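Local coordinates for major capsid protein (Paramecium bursaria Chlorella virus 1, PDB 5TIQ) that self-assembles as trimers into the large icosahedral capsid of a chlorella virus and carries N-linked glycans added by the host, at residues Tyr115-Arg120 with Gly344-Gly349; Thr304-Leu309 with Ala394-Thr399; Lys335-Gln340 with Val350-Phe355; Ala360-Ser365 with Tyr416-Asn421. All coordinates share one frame; numbering follows the deposited sequence.

Overall arrangement
The N- and C-terminal family regions correspond to the two jelly rolls of the double jelly-roll fold; all four contacts have at least one segment in the second, and contact 1 ties it to the first. Contact 1 touches the other three: Ala348 N lies 2.7 Å from Thr304 O of contact 2, Leu118 CG packs 3.8 Å from Val350 CG1 of contact 3, and Phe119 CD1 approaches Ala360 CB of contact 4. Contacts 1 and 3 are closest, their centres about 10 Å apart. Contact 2, which carries the glucose on Asn398, lies about 33 Å from contact 4, centre to centre. Each of the four also meets a neighbouring subunit of the trimer.

Contact 1 of 4, residues Tyr115-Arg120 with Gly344-Gly349; sequences YDALFR and GVTPAG
Part of the junction between the two jelly-roll regions of the chain is made here by the C-terminal part of helix 109-119 and the loop that leads into strand 350-354. Thr346 OG1 donates a hydrogen bond to Ala117 O at 3.2 Å. The hydroxyl comes in 26° off the carbonyl plane, with a C=O...O angle of 136°. Chi1 of -60° sets OG1 beside the Thr346 backbone N and leaves CG2 anti to it, and both branches border Leu118: OG1 is 3.3 Å from Leu118 CD2, while Thr346 CG2 is 3.8 Å from that methyl. Thr346 CA adds a CH...O contact to the same Ala117 O at 3.4 Å. Beside it, the Pro347 ring lays its CD and CG against Ala117 CB, with CD 3.7 Å away. Arg125 of helix 122-132 bonds to both sides, through Val345 O and Asp116 O. A helix carbonyl is thus given a hydroxyl donor in buried surroundings, with the Ala117 and Pro347 side chains making apolar packing beside it.

Contact 2 of 4, residues Thr304-Leu309 with Ala394-Thr399; sequences TYNEQL and AVLGNT. With BGC (beta-D-glucopyranose), chain E.
Gln308 reaches from a short 3-10 turn toward the end of helix 392-395. From CB, chi1 of -171° places CG anti to the backbone N, and CG passes 3.6 Å from Val395 O. A bend at chi2 turns the amide toward the glycosylated loop. CD lies 3.7 Å from Thr399 O. OE1 sits 3.7 Å from Asn398 CB and has a water 2.7 Å away that accepts from Asn398 N; the amide planes of Gln308 and Asn398 are 74° apart. NE2 donates to Thr399 O at 3.0 Å, with the acceptor in the amide plane and an N-H...O angle of 162°. The turn follows an ST turn at Thr304 and an Asx turn at Asn306, in which Asn306 OD1 accepts from Gln308 N. A second water joins Asn306 ND2 to Val395 O, and Leu309 CD2 packs across Val395 CG1. Asn398 ND2 is bonded covalently to the glucose C1 and donates to Ala394 O at 2.8 Å, while the sugar O2 donates to Gly397 O at 2.7 Å.

Contact 3 of 4, residues Lys335-Gln340 with Val350-Phe355; sequences KVQPYQ and VYLYSF
Ser354 N donates to Gln337 OE1 at 2.9 Å, a bond with an N-H...O angle of 159° that joins helix 330-341 to strand 350-354. The donor stands 42° above the carbonyl plane of the glutamine amide, away from either lone pair. The other end of that amide is held as well: Gln337 NE2 donates to a water at 3.0 Å, which in turn donates to Ser354 O, and NE2 also bonds to Tyr332 OH in the same helix. Gln337 CG lies beside its backbone N, and the bend at chi2 folds the chain over the strand, bringing CG to 3.3 Å from Leu352 O. NE2 then lies obliquely at the Tyr353 ring, 3.6 Å from CD1, with the amide and ring planes 35° apart. Further along, Leu352 CD2 approaches Gln337 O at 4.0 Å and reaches toward the Pro338 ring at the helix kink.

The short segments approach to 7.3 Å between axes. Strand 350-354 pairs antiparallel with strand 257-266, so the helix packs against a strand that belongs to a larger sheet; Phe325 stacks on Tyr353. Partners meet both its oxygen and its nitrogen, which should fix which end of the buried amide is which, and its oxygen and the water supply polar partners to the N-H and carbonyl of Ser354.

Contact 4 of 4, residues Ala360-Ser365 with Tyr416-Asn421; sequences AGRQPS and YAKNYN
Tyr420 OH donates to Arg362 O at 2.7 Å, with the carbonyl oxygen at the ring edge, near the ring plane. Seen from the acceptor, the hydroxyl stands 52° above the carbonyl plane, with a C=O...O angle of 127°. Around the same phenol, Pro364 CA comes to 3.2 Å from OH, and Pro364 CB meets the ring obliquely, 3.8 Å from CE2. Chi1 of -79°, with CG anti to the carbonyl carbon, sends the ring out from the strand to the loop. That strand, 412-426, lies between 223-236 and 257-266 in an antiparallel sheet of the second jelly roll, and the loop precedes the short strand 368-369, which pairs with 257-266. In the next shell, Leu226 of strand 223-236 touches both Tyr420 and Pro364. Arg362 NH2 and Lys418 NZ are 4.5 Å apart, their like charges bridged by Glu228, which forms a salt bridge with Arg362 NE through OE2 and with Lys418 NZ through OE1. Gln363 NE2 donates to Pro364 O at 2.7 Å, in the carbonyl plane and on a lone pair, and also to Arg31 O of a neighbouring subunit, while Leu17 of the other neighbouring subunit packs on Pro364 and Tyr420.

Contact 1 of 4, residues Tyr115-Arg120 with Gly344-Gly349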
loop_
_atom_site.group_PDB
_atom_site.type_symbol
_atom_site.label_atom_id
_atom_site.label_comp_id
_atom_site.label_asym_id
_atom_site.label_seq_id
_atom_site.Cartn_x
_atom_site.Cartn_y
_atom_site.Cartn_z
ATOM N N TYR A 115 -16.106 -3.156 -7.394
ATOM C CA TYR A 115 -14.847 -3.845 -7.126
ATOM C C TYR A 115 -13.721 -2.850 -6.878
ATOM O O TYR A 115 -12.905 -3.034 -5.967
ATOM C CB TYR A 115 -14.493 -4.771 -8.291
ATOM C CG TYR A 115 -13.138 -5.430 -8.153
ATOM C CD1 TYR A 115 -12.994 -6.615 -7.445
ATOM C CD2 TYR A 115 -12.005 -4.870 -8.731
ATOM C CE1 TYR A 115 -11.764 -7.222 -7.313
ATOM C CE2 TYR A 115 -10.767 -5.470 -8.604
ATOM C CZ TYR A 115 -10.653 -6.646 -7.892
ATOM O OH TYR A 115 -9.425 -7.253 -7.758
ATOM N N ASP A 116 -13.657 -1.790 -7.687
ATOM C CA ASP A 116 -12.616 -0.784 -7.517
ATOM C C ASP A 116 -12.745 -0.082 -6.170
ATOM O O ASP A 116 -11.739 0.205 -5.510
ATOM C CB ASP A 116 -12.686 0.225 -8.664
ATOM C CG ASP A 116 -11.517 1.186 -8.672
ATOM O OD1 ASP A 116 -10.360 0.716 -8.734
ATOM O OD2 ASP A 116 -11.755 2.412 -8.618
ATOM N N ALA A 117 -13.980 0.196 -5.742
ATOM C CA ALA A 117 -14.201 0.879 -4.474
ATOM C C ALA A 117 -13.854 0.011 -3.273
ATOM O O ALA A 117 -13.576 0.545 -2.193
ATOM C CB ALA A 117 -15.655 1.335 -4.373
ATOM N N LEU A 118 -13.855 -1.311 -3.433
ATOM C CA LEU A 118 -13.659 -2.222 -2.316
ATOM C C LEU A 118 -12.273 -2.852 -2.288
ATOM O O LEU A 118 -11.634 -2.889 -1.232
ATOM C CB LEU A 118 -14.724 -3.325 -2.351
ATOM C CG LEU A 118 -16.050 -2.975 -1.676
ATOM C CD1 LEU A 118 -17.070 -4.081 -1.894
ATOM C CD2 LEU A 118 -15.827 -2.720 -0.189
ATOM N N PHE A 119 -11.794 -3.356 -3.424
ATOM C CA PHE A 119 -10.623 -4.216 -3.432
ATOM C C PHE A 119 -9.383 -3.594 -4.057
ATOM O O PHE A 119 -8.288 -4.134 -3.874
ATOM C CB PHE A 119 -10.960 -5.535 -4.135
ATOM C CG PHE A 119 -12.068 -6.292 -3.465
ATOM C CD1 PHE A 119 -11.836 -6.971 -2.278
ATOM C CD2 PHE A 119 -13.339 -6.313 -4.008
ATOM C CE1 PHE A 119 -12.851 -7.662 -1.650
ATOM C CE2 PHE A 119 -14.360 -7.005 -3.386
ATOM C CZ PHE A 119 -14.115 -7.679 -2.204
ATOM N N ARG A 120 -9.511 -2.487 -4.780
ATOM C CA ARG A 120 -8.331 -1.739 -5.183
ATOM C C ARG A 120 -8.061 -0.629 -4.173
ATOM O O ARG A 120 -8.954 -0.188 -3.444
ATOM C CB ARG A 120 -8.491 -1.152 -6.585
ATOM C CG ARG A 120 -8.344 -2.180 -7.687
ATOM C CD ARG A 120 -7.918 -1.551 -8.998
ATOM N NE ARG A 120 -8.093 -2.487 -10.103
ATOM C CZ ARG A 120 -9.242 -2.670 -10.745
ATOM N NH1 ARG A 120 -10.316 -1.972 -10.397
ATOM N NH2 ARG A 120 -9.321 -3.549 -11.736
ATOM N N GLY A 344 -8.100 -1.346 3.106
ATOM C CA GLY A 344 -7.986 -0.158 2.282
ATOM C C GLY A 344 -8.904 0.945 2.764
ATOM O O GLY A 344 -9.002 1.195 3.970
ATOM N N VAL A 345 -9.583 1.615 1.839
ATOM C CA VAL A 345 -10.635 2.563 2.190
ATOM C C VAL A 345 -11.704 2.503 1.108
ATOM O O VAL A 345 -11.400 2.439 -0.087
ATOM C CB VAL A 345 -10.082 3.995 2.383
ATOM C CG1 VAL A 345 -9.604 4.590 1.068
ATOM C CG2 VAL A 345 -11.134 4.890 3.030
ATOM N N THR A 346 -12.962 2.483 1.534
ATOM C CA THR A 346 -14.085 2.385 0.621
ATOM C C THR A 346 -14.919 3.658 0.685
ATOM O O THR A 346 -15.257 4.115 1.786
ATOM C CB THR A 346 -14.954 1.168 0.964
ATOM O OG1 THR A 346 -14.165 -0.023 0.854
ATOM C CG2 THR A 346 -16.141 1.072 0.019
ATOM N N PRO A 347 -15.258 4.265 -0.449
ATOM C CA PRO A 347 -16.113 5.456 -0.416
ATOM C C PRO A 347 -17.490 5.139 0.150
ATOM O O PRO A 347 -17.950 3.996 0.147
ATOM C CB PRO A 347 -16.195 5.877 -1.890
ATOM C CG PRO A 347 -15.863 4.635 -2.661
ATOM C CD PRO A 347 -14.852 3.914 -1.821
ATOM N N ALA A 348 -18.143 6.181 0.664
ATOM C CA ALA A 348 -19.484 6.022 1.206
ATOM C C ALA A 348 -20.445 5.583 0.108
ATOM O O ALA A 348 -20.281 5.927 -1.066
ATOM C CB ALA A 348 -19.964 7.327 1.841
ATOM N N GLY A 349 -21.457 4.810 0.501
ATOM C CA GLY A 349 -22.418 4.267 -0.434
ATOM C C GLY A 349 -22.107 2.874 -0.934
ATOM O O GLY A 349 -22.940 2.286 -1.637
#

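Contact 2 of 4, residues Thr304-Leu309 with Ala394-Thr399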
loop_
_atom_site.group_PDB
_atom_site.type_symbol
_atom_site.label_atom_id
_atom_site.label_comp_id
_atom_site.label_asym_id
_atom_site.label_seq_id
_atom_site.Cartn_x
_atom_site.Cartn_y
_atom_site.Cartn_z
ATOM N N THR A 304 -17.459 9.941 -2.848
ATOM C CA THR A 304 -17.207 10.662 -1.606
ATOM C C THR A 304 -16.991 9.662 -0.482
ATOM O O THR A 304 -17.403 8.504 -0.567
ATOM C CB THR A 304 -18.356 11.606 -1.241
ATOM O OG1 THR A 304 -18.033 12.298 -0.030
ATOM C CG2 THR A 304 -19.634 10.823 -1.020
ATOM N N TYR A 305 -16.340 10.133 0.581
ATOM C CA TYR A 305 -16.186 9.360 1.805
ATOM C C TYR A 305 -17.103 9.843 2.923
ATOM O O TYR A 305 -17.085 9.264 4.013
ATOM C CB TYR A 305 -14.724 9.395 2.274
ATOM C CG TYR A 305 -13.768 8.728 1.309
ATOM C CD1 TYR A 305 -13.704 7.343 1.214
ATOM C CD2 TYR A 305 -12.928 9.480 0.496
ATOM C CE1 TYR A 305 -12.838 6.724 0.327
ATOM C CE2 TYR A 305 -12.054 8.869 -0.390
ATOM C CZ TYR A 305 -12.015 7.491 -0.471
ATOM O OH TYR A 305 -11.152 6.877 -1.350
ATOM N N ASN A 306 -17.908 10.876 2.673
ATOM C CA ASN A 306 -18.764 11.476 3.694
ATOM C C ASN A 306 -19.979 10.581 3.930
ATOM O O ASN A 306 -20.887 10.523 3.096
ATOM C CB ASN A 306 -19.190 12.877 3.260
ATOM C CG ASN A 306 -19.806 13.681 4.388
ATOM O OD1 ASN A 306 -20.173 13.136 5.429
ATOM N ND2 ASN A 306 -19.939 14.989 4.178
ATOM N N GLU A 307 -20.010 9.903 5.082
ATOM C CA GLU A 307 -21.127 9.024 5.418
ATOM C C GLU A 307 -22.456 9.770 5.494
ATOM O O GLU A 307 -23.511 9.158 5.283
ATOM C CB GLU A 307 -20.838 8.313 6.745
ATOM C CG GLU A 307 -22.001 7.526 7.343
ATOM C CD GLU A 307 -22.514 6.417 6.435
ATOM O OE1 GLU A 307 -21.727 5.887 5.621
ATOM O OE2 GLU A 307 -23.711 6.075 6.537
ATOM N N GLN A 308 -22.429 11.078 5.762
ATOM C CA GLN A 308 -23.666 11.846 5.854
ATOM C C GLN A 308 -24.478 11.766 4.568
ATOM O O GLN A 308 -25.713 11.823 4.609
ATOM C CB GLN A 308 -23.356 13.306 6.189
ATOM C CG GLN A 308 -24.582 14.141 6.525
ATOM C CD GLN A 308 -25.092 13.877 7.929
ATOM O OE1 GLN A 308 -24.543 14.389 8.906
ATOM N NE2 GLN A 308 -26.142 13.069 8.037
ATOM N N LEU A 309 -23.813 11.631 3.424
ATOM C CA LEU A 309 -24.483 11.588 2.132
ATOM C C LEU A 309 -24.914 10.182 1.729
ATOM O O LEU A 309 -25.481 10.013 0.644
ATOM C CB LEU A 309 -23.572 12.182 1.052
ATOM C CG LEU A 309 -23.125 13.630 1.275
ATOM C CD1 LEU A 309 -22.159 14.073 0.188
ATOM C CD2 LEU A 309 -24.322 14.564 1.340
ATOM N N ALA A 394 -26.344 22.911 6.749
ATOM C CA ALA A 394 -27.193 21.799 7.160
ATOM C C ALA A 394 -26.537 20.454 6.868
ATOM O O ALA A 394 -26.657 19.518 7.665
ATOM C CB ALA A 394 -28.551 21.894 6.466
ATOM N N VAL A 395 -25.838 20.343 5.736
ATOM C CA VAL A 395 -25.217 19.074 5.364
ATOM C C VAL A 395 -24.014 18.783 6.256
ATOM O O VAL A 395 -23.847 17.663 6.754
ATOM C CB VAL A 395 -24.825 19.087 3.875
ATOM C CG1 VAL A 395 -24.112 17.792 3.500
ATOM C CG2 VAL A 395 -26.055 19.300 3.006
ATOM N N LEU A 396 -23.163 19.782 6.473
ATOM C CA LEU A 396 -21.943 19.598 7.248
ATOM C C LEU A 396 -22.175 19.631 8.753
ATOM O O LEU A 396 -21.221 19.434 9.514
ATOM C CB LEU A 396 -20.915 20.665 6.860
ATOM C CG LEU A 396 -20.424 20.611 5.412
ATOM C CD1 LEU A 396 -19.544 21.811 5.091
ATOM C CD2 LEU A 396 -19.678 19.309 5.158
ATOM N N GLY A 397 -23.403 19.871 9.204
ATOM C CA GLY A 397 -23.681 19.897 10.625
ATOM C C GLY A 397 -24.982 19.220 10.995
ATOM O O GLY A 397 -25.952 19.896 11.354
ATOM N N ASN A 398 -25.027 17.892 10.921
ATOM C CA ASN A 398 -26.262 17.170 11.195
ATOM C C ASN A 398 -25.941 15.878 11.939
ATOM O O ASN A 398 -24.792 15.611 12.303
ATOM C CB ASN A 398 -27.040 16.907 9.904
ATOM C CG ASN A 398 -28.454 17.413 9.982
ATOM O OD1 ASN A 398 -29.274 16.880 10.729
ATOM N ND2 ASN A 398 -28.748 18.455 9.221
ATOM N N THR A 399 -26.976 15.068 12.152
ATOM C CA THR A 399 -26.911 13.908 13.021
ATOM C C THR A 399 -26.777 12.625 12.202
ATOM O O THR A 399 -26.728 12.639 10.970
ATOM C CB THR A 399 -28.142 13.870 13.928
ATOM O OG1 THR A 399 -29.328 13.805 13.125
ATOM C CG2 THR A 399 -28.196 15.123 14.782
HETATM C C2 BGC E . -29.392 20.472 10.391
HETATM C C3 BGC E . -30.585 21.357 10.765
HETATM C C4 BGC E . -31.456 21.563 9.542
HETATM C C5 BGC E . -31.911 20.214 9.014
HETATM C C6 BGC E . -32.802 20.379 7.787
HETATM C C1 BGC E . -29.895 19.156 9.764
HETATM O O2 BGC E . -28.628 20.201 11.566
HETATM O O3 BGC E . -30.118 22.651 11.198
HETATM O O4 BGC E . -32.598 22.353 9.893
HETATM O O5 BGC E . -30.781 19.415 8.674
HETATM O O6 BGC E . -32.050 20.966 6.719
HETATM O O HOH W 1 -21.380 16.257 6.504
HETATM O O HOH W 2 -22.919 16.458 9.504
#

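Contact 3 of 4, residues Lys335-Gln340 with Val350-Phe355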
loop_
_atom_site.group_PDB
_atom_site.type_symbol
_atom_site.label_atom_id
_atom_site.label_comp_id
_atom_site.label_asym_id
_atom_site.label_seq_id
_atom_site.Cartn_x
_atom_site.Cartn_y
_atom_site.Cartn_z
ATOM N N LYS A 335 -17.141 0.990 6.643
ATOM C CA LYS A 335 -15.846 1.253 7.258
ATOM C C LYS A 335 -15.239 0.021 7.919
ATOM O O LYS A 335 -14.103 -0.350 7.609
ATOM C CB LYS A 335 -15.972 2.374 8.296
ATOM C CG LYS A 335 -16.311 3.746 7.738
ATOM C CD LYS A 335 -16.255 4.795 8.846
ATOM C CE LYS A 335 -16.566 6.193 8.334
ATOM N NZ LYS A 335 -18.034 6.441 8.205
ATOM N N VAL A 336 -15.980 -0.625 8.819
ATOM C CA VAL A 336 -15.405 -1.651 9.685
ATOM C C VAL A 336 -15.174 -2.947 8.922
ATOM O O VAL A 336 -14.101 -3.552 9.016
ATOM C CB VAL A 336 -16.308 -1.878 10.908
ATOM C CG1 VAL A 336 -15.683 -2.897 11.851
ATOM C CG2 VAL A 336 -16.562 -0.570 11.612
ATOM N N GLN A 337 -16.184 -3.409 8.188
ATOM C CA GLN A 337 -16.018 -4.630 7.405
ATOM C C GLN A 337 -14.865 -4.545 6.411
ATOM O O GLN A 337 -14.097 -5.518 6.321
ATOM C CB GLN A 337 -17.338 -4.981 6.706
ATOM C CG GLN A 337 -18.339 -5.692 7.599
ATOM C CD GLN A 337 -18.056 -7.179 7.709
ATOM O OE1 GLN A 337 -17.582 -7.802 6.758
ATOM N NE2 GLN A 337 -18.345 -7.755 8.869
ATOM N N PRO A 338 -14.671 -3.456 5.655
ATOM C CA PRO A 338 -13.441 -3.370 4.849
ATOM C C PRO A 338 -12.187 -3.257 5.697
ATOM O O PRO A 338 -11.146 -3.819 5.332
ATOM C CB PRO A 338 -13.670 -2.119 3.987
ATOM C CG PRO A 338 -15.152 -1.982 3.921
ATOM C CD PRO A 338 -15.628 -2.396 5.285
ATOM N N TYR A 339 -12.254 -2.545 6.823
ATOM C CA TYR A 339 -11.085 -2.434 7.688
ATOM C C TYR A 339 -10.662 -3.797 8.217
ATOM O O TYR A 339 -9.467 -4.110 8.265
ATOM C CB TYR A 339 -11.372 -1.480 8.850
ATOM C CG TYR A 339 -10.251 -1.405 9.867
ATOM C CD1 TYR A 339 -9.204 -0.505 9.709
ATOM C CD2 TYR A 339 -10.241 -2.230 10.988
ATOM C CE1 TYR A 339 -8.180 -0.430 10.629
ATOM C CE2 TYR A 339 -9.212 -2.165 11.915
ATOM C CZ TYR A 339 -8.184 -1.260 11.729
ATOM O OH TYR A 339 -7.157 -1.183 12.646
ATOM N N GLN A 340 -11.631 -4.621 8.620
ATOM C CA GLN A 340 -11.304 -5.888 9.257
ATOM C C GLN A 340 -10.800 -6.933 8.274
ATOM O O GLN A 340 -10.083 -7.850 8.685
ATOM C CB GLN A 340 -12.527 -6.437 9.996
ATOM C CG GLN A 340 -12.903 -5.658 11.242
ATOM C CD GLN A 340 -14.143 -6.209 11.922
ATOM O OE1 GLN A 340 -14.952 -6.900 11.300
ATOM N NE2 GLN A 340 -14.298 -5.908 13.207
ATOM N N VAL A 350 -20.941 2.325 -0.602
ATOM C CA VAL A 350 -20.578 0.954 -0.943
ATOM C C VAL A 350 -20.429 0.173 0.356
ATOM O O VAL A 350 -19.727 0.616 1.273
ATOM C CB VAL A 350 -19.280 0.895 -1.769
ATOM C CG1 VAL A 350 -18.948 -0.543 -2.128
ATOM C CG2 VAL A 350 -19.405 1.751 -3.016
ATOM N N TYR A 351 -21.098 -0.976 0.438
ATOM C CA TYR A 351 -21.192 -1.739 1.675
ATOM C C TYR A 351 -20.723 -3.171 1.456
ATOM O O TYR A 351 -20.909 -3.748 0.381
ATOM C CB TYR A 351 -22.624 -1.741 2.213
ATOM C CG TYR A 351 -23.240 -0.364 2.308
ATOM C CD1 TYR A 351 -23.931 0.184 1.234
ATOM C CD2 TYR A 351 -23.123 0.390 3.467
ATOM C CE1 TYR A 351 -24.492 1.442 1.313
ATOM C CE2 TYR A 351 -23.680 1.648 3.556
ATOM C CZ TYR A 351 -24.364 2.169 2.478
ATOM O OH TYR A 351 -24.921 3.422 2.568
ATOM N N LEU A 352 -20.124 -3.745 2.496
ATOM C CA LEU A 352 -19.593 -5.100 2.456
ATOM C C LEU A 352 -20.036 -5.867 3.692
ATOM O O LEU A 352 -20.108 -5.303 4.787
ATOM C CB LEU A 352 -18.057 -5.092 2.381
ATOM C CG LEU A 352 -17.314 -6.428 2.516
ATOM C CD1 LEU A 352 -17.515 -7.296 1.285
ATOM C CD2 LEU A 352 -15.831 -6.212 2.791
ATOM N N TYR A 353 -20.361 -7.146 3.507
ATOM C CA TYR A 353 -20.381 -8.107 4.604
ATOM C C TYR A 353 -19.648 -9.359 4.151
ATOM O O TYR A 353 -20.077 -10.022 3.200
ATOM C CB TYR A 353 -21.797 -8.460 5.063
ATOM C CG TYR A 353 -21.752 -9.369 6.271
ATOM C CD1 TYR A 353 -21.461 -8.859 7.530
ATOM C CD2 TYR A 353 -21.958 -10.738 6.149
ATOM C CE1 TYR A 353 -21.391 -9.682 8.638
ATOM C CE2 TYR A 353 -21.895 -11.572 7.254
ATOM C CZ TYR A 353 -21.611 -11.037 8.496
ATOM O OH TYR A 353 -21.542 -11.857 9.600
ATOM N N SER A 354 -18.562 -9.689 4.840
ATOM C CA SER A 354 -17.681 -10.776 4.443
ATOM C C SER A 354 -17.959 -12.020 5.275
ATOM O O SER A 354 -18.085 -11.942 6.501
ATOM C CB SER A 354 -16.215 -10.365 4.598
ATOM O OG SER A 354 -15.347 -11.405 4.173
ATOM N N PHE A 355 -18.077 -13.160 4.599
ATOM C CA PHE A 355 -18.046 -14.455 5.263
ATOM C C PHE A 355 -16.637 -15.017 5.359
ATOM O O PHE A 355 -16.434 -16.037 6.028
ATOM C CB PHE A 355 -18.942 -15.455 4.527
ATOM C CG PHE A 355 -20.359 -14.989 4.361
ATOM C CD1 PHE A 355 -21.266 -15.100 5.403
ATOM C CD2 PHE A 355 -20.784 -14.439 3.165
ATOM C CE1 PHE A 355 -22.569 -14.671 5.255
ATOM C CE2 PHE A 355 -22.089 -14.009 3.009
ATOM C CZ PHE A 355 -22.981 -14.125 4.057
HETATM O O HOH W 3 -17.413 -10.600 9.086
#

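Contact 4 of 4, residues Ala360-Ser365 with Tyr416-Asn421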
loop_
_atom_site.group_PDB
_atom_site.type_symbol
_atom_site.label_atom_id
_atom_site.label_comp_id
_atom_site.label_asym_id
_atom_site.label_seq_id
_atom_site.Cartn_x
_atom_site.Cartn_y
_atom_site.Cartn_z
ATOM N N ALA A 360 -10.483 -10.742 -0.382
ATOM C CA ALA A 360 -9.735 -10.387 -1.581
ATOM C C ALA A 360 -8.730 -11.454 -1.989
ATOM O O ALA A 360 -8.210 -11.392 -3.108
ATOM C CB ALA A 360 -9.011 -9.053 -1.383
ATOM N N GLY A 361 -8.447 -12.422 -1.119
ATOM C CA GLY A 361 -7.516 -13.474 -1.465
ATOM C C GLY A 361 -8.176 -14.598 -2.242
ATOM O O GLY A 361 -9.341 -14.935 -2.035
ATOM N N ARG A 362 -7.402 -15.188 -3.157
ATOM C CA ARG A 362 -7.919 -16.291 -3.964
ATOM C C ARG A 362 -8.084 -17.556 -3.128
ATOM O O ARG A 362 -9.053 -18.302 -3.307
ATOM C CB ARG A 362 -6.999 -16.538 -5.162
ATOM C CG ARG A 362 -6.815 -15.317 -6.067
ATOM C CD ARG A 362 -8.014 -15.061 -6.986
ATOM N NE ARG A 362 -9.168 -14.510 -6.278
ATOM C CZ ARG A 362 -9.352 -13.217 -6.026
ATOM N NH1 ARG A 362 -8.446 -12.325 -6.408
ATOM N NH2 ARG A 362 -10.436 -12.815 -5.377
ATOM N N GLN A 363 -7.148 -17.811 -2.217
ATOM C CA GLN A 363 -7.255 -18.956 -1.322
ATOM C C GLN A 363 -8.524 -18.840 -0.482
ATOM O O GLN A 363 -8.746 -17.805 0.161
ATOM C CB GLN A 363 -6.018 -19.040 -0.422
ATOM C CG GLN A 363 -6.211 -19.801 0.888
ATOM C CD GLN A 363 -6.362 -21.300 0.699
ATOM O OE1 GLN A 363 -5.583 -21.932 -0.017
ATOM N NE2 GLN A 363 -7.365 -21.879 1.353
ATOM N N PRO A 364 -9.389 -19.855 -0.484
ATOM C CA PRO A 364 -10.615 -19.778 0.319
ATOM C C PRO A 364 -10.308 -19.657 1.804
ATOM O O PRO A 364 -9.387 -20.291 2.323
ATOM C CB PRO A 364 -11.337 -21.092 -0.007
ATOM C CG PRO A 364 -10.280 -21.991 -0.571
ATOM C CD PRO A 364 -9.319 -21.093 -1.277
ATOM N N SER A 365 -11.099 -18.828 2.487
ATOM C CA SER A 365 -10.879 -18.540 3.898
ATOM C C SER A 365 -12.211 -18.305 4.602
ATOM O O SER A 365 -12.336 -17.407 5.441
ATOM C CB SER A 365 -9.966 -17.328 4.082
ATOM O OG SER A 365 -10.563 -16.171 3.523
ATOM N N TYR A 416 -24.281 -7.820 -4.907
ATOM C CA TYR A 416 -23.327 -8.730 -5.518
ATOM C C TYR A 416 -22.892 -9.790 -4.516
ATOM O O TYR A 416 -22.805 -9.536 -3.309
ATOM C CB TYR A 416 -22.088 -7.987 -6.034
ATOM C CG TYR A 416 -22.388 -6.926 -7.064
ATOM C CD1 TYR A 416 -22.591 -7.262 -8.397
ATOM C CD2 TYR A 416 -22.466 -5.586 -6.704
ATOM C CE1 TYR A 416 -22.862 -6.293 -9.344
ATOM C CE2 TYR A 416 -22.740 -4.610 -7.643
ATOM C CZ TYR A 416 -22.938 -4.969 -8.960
ATOM O OH TYR A 416 -23.210 -3.999 -9.894
ATOM N N ALA A 417 -22.616 -10.984 -5.034
ATOM C CA ALA A 417 -22.098 -12.085 -4.237
ATOM C C ALA A 417 -21.003 -12.773 -5.032
ATOM O O ALA A 417 -21.190 -13.069 -6.216
ATOM C CB ALA A 417 -23.204 -13.082 -3.869
ATOM N N LYS A 418 -19.863 -13.009 -4.389
ATOM C CA LYS A 418 -18.728 -13.692 -4.997
ATOM C C LYS A 418 -18.644 -15.095 -4.414
ATOM O O LYS A 418 -18.420 -15.258 -3.210
ATOM C CB LYS A 418 -17.427 -12.927 -4.747
ATOM C CG LYS A 418 -16.336 -13.183 -5.779
ATOM C CD LYS A 418 -16.593 -12.395 -7.057
ATOM C CE LYS A 418 -15.656 -12.819 -8.175
ATOM N NZ LYS A 418 -14.227 -12.726 -7.769
ATOM N N ASN A 419 -18.830 -16.102 -5.262
ATOM C CA ASN A 419 -18.866 -17.489 -4.826
ATOM C C ASN A 419 -17.726 -18.274 -5.460
ATOM O O ASN A 419 -17.042 -17.803 -6.370
ATOM C CB ASN A 419 -20.207 -18.140 -5.177
ATOM C CG ASN A 419 -20.429 -18.241 -6.668
ATOM O OD1 ASN A 419 -20.963 -17.322 -7.287
ATOM N ND2 ASN A 419 -20.018 -19.359 -7.258
ATOM N N TYR A 420 -17.534 -19.493 -4.964
ATOM C CA TYR A 420 -16.579 -20.438 -5.522
ATOM C C TYR A 420 -17.292 -21.478 -6.378
ATOM O O TYR A 420 -18.487 -21.741 -6.219
ATOM C CB TYR A 420 -15.783 -21.139 -4.415
ATOM C CG TYR A 420 -14.663 -20.309 -3.829
ATOM C CD1 TYR A 420 -13.489 -20.096 -4.541
ATOM C CD2 TYR A 420 -14.770 -19.752 -2.561
ATOM C CE1 TYR A 420 -12.457 -19.343 -4.013
ATOM C CE2 TYR A 420 -13.742 -18.999 -2.023
ATOM C CZ TYR A 420 -12.589 -18.797 -2.755
ATOM O OH TYR A 420 -11.562 -18.046 -2.232
ATOM N N ASN A 421 -16.533 -22.072 -7.294
ATOM C CA ASN A 421 -17.016 -23.172 -8.116
ATOM C C ASN A 421 -15.801 -23.959 -8.589
ATOM O O ASN A 421 -14.656 -23.550 -8.383
ATOM C CB ASN A 421 -17.855 -22.663 -9.296
ATOM C CG ASN A 421 -18.882 -23.681 -9.773
ATOM O OD1 ASN A 421 -18.649 -24.888 -9.744
ATOM N ND2 ASN A 421 -20.037 -23.189 -10.206
#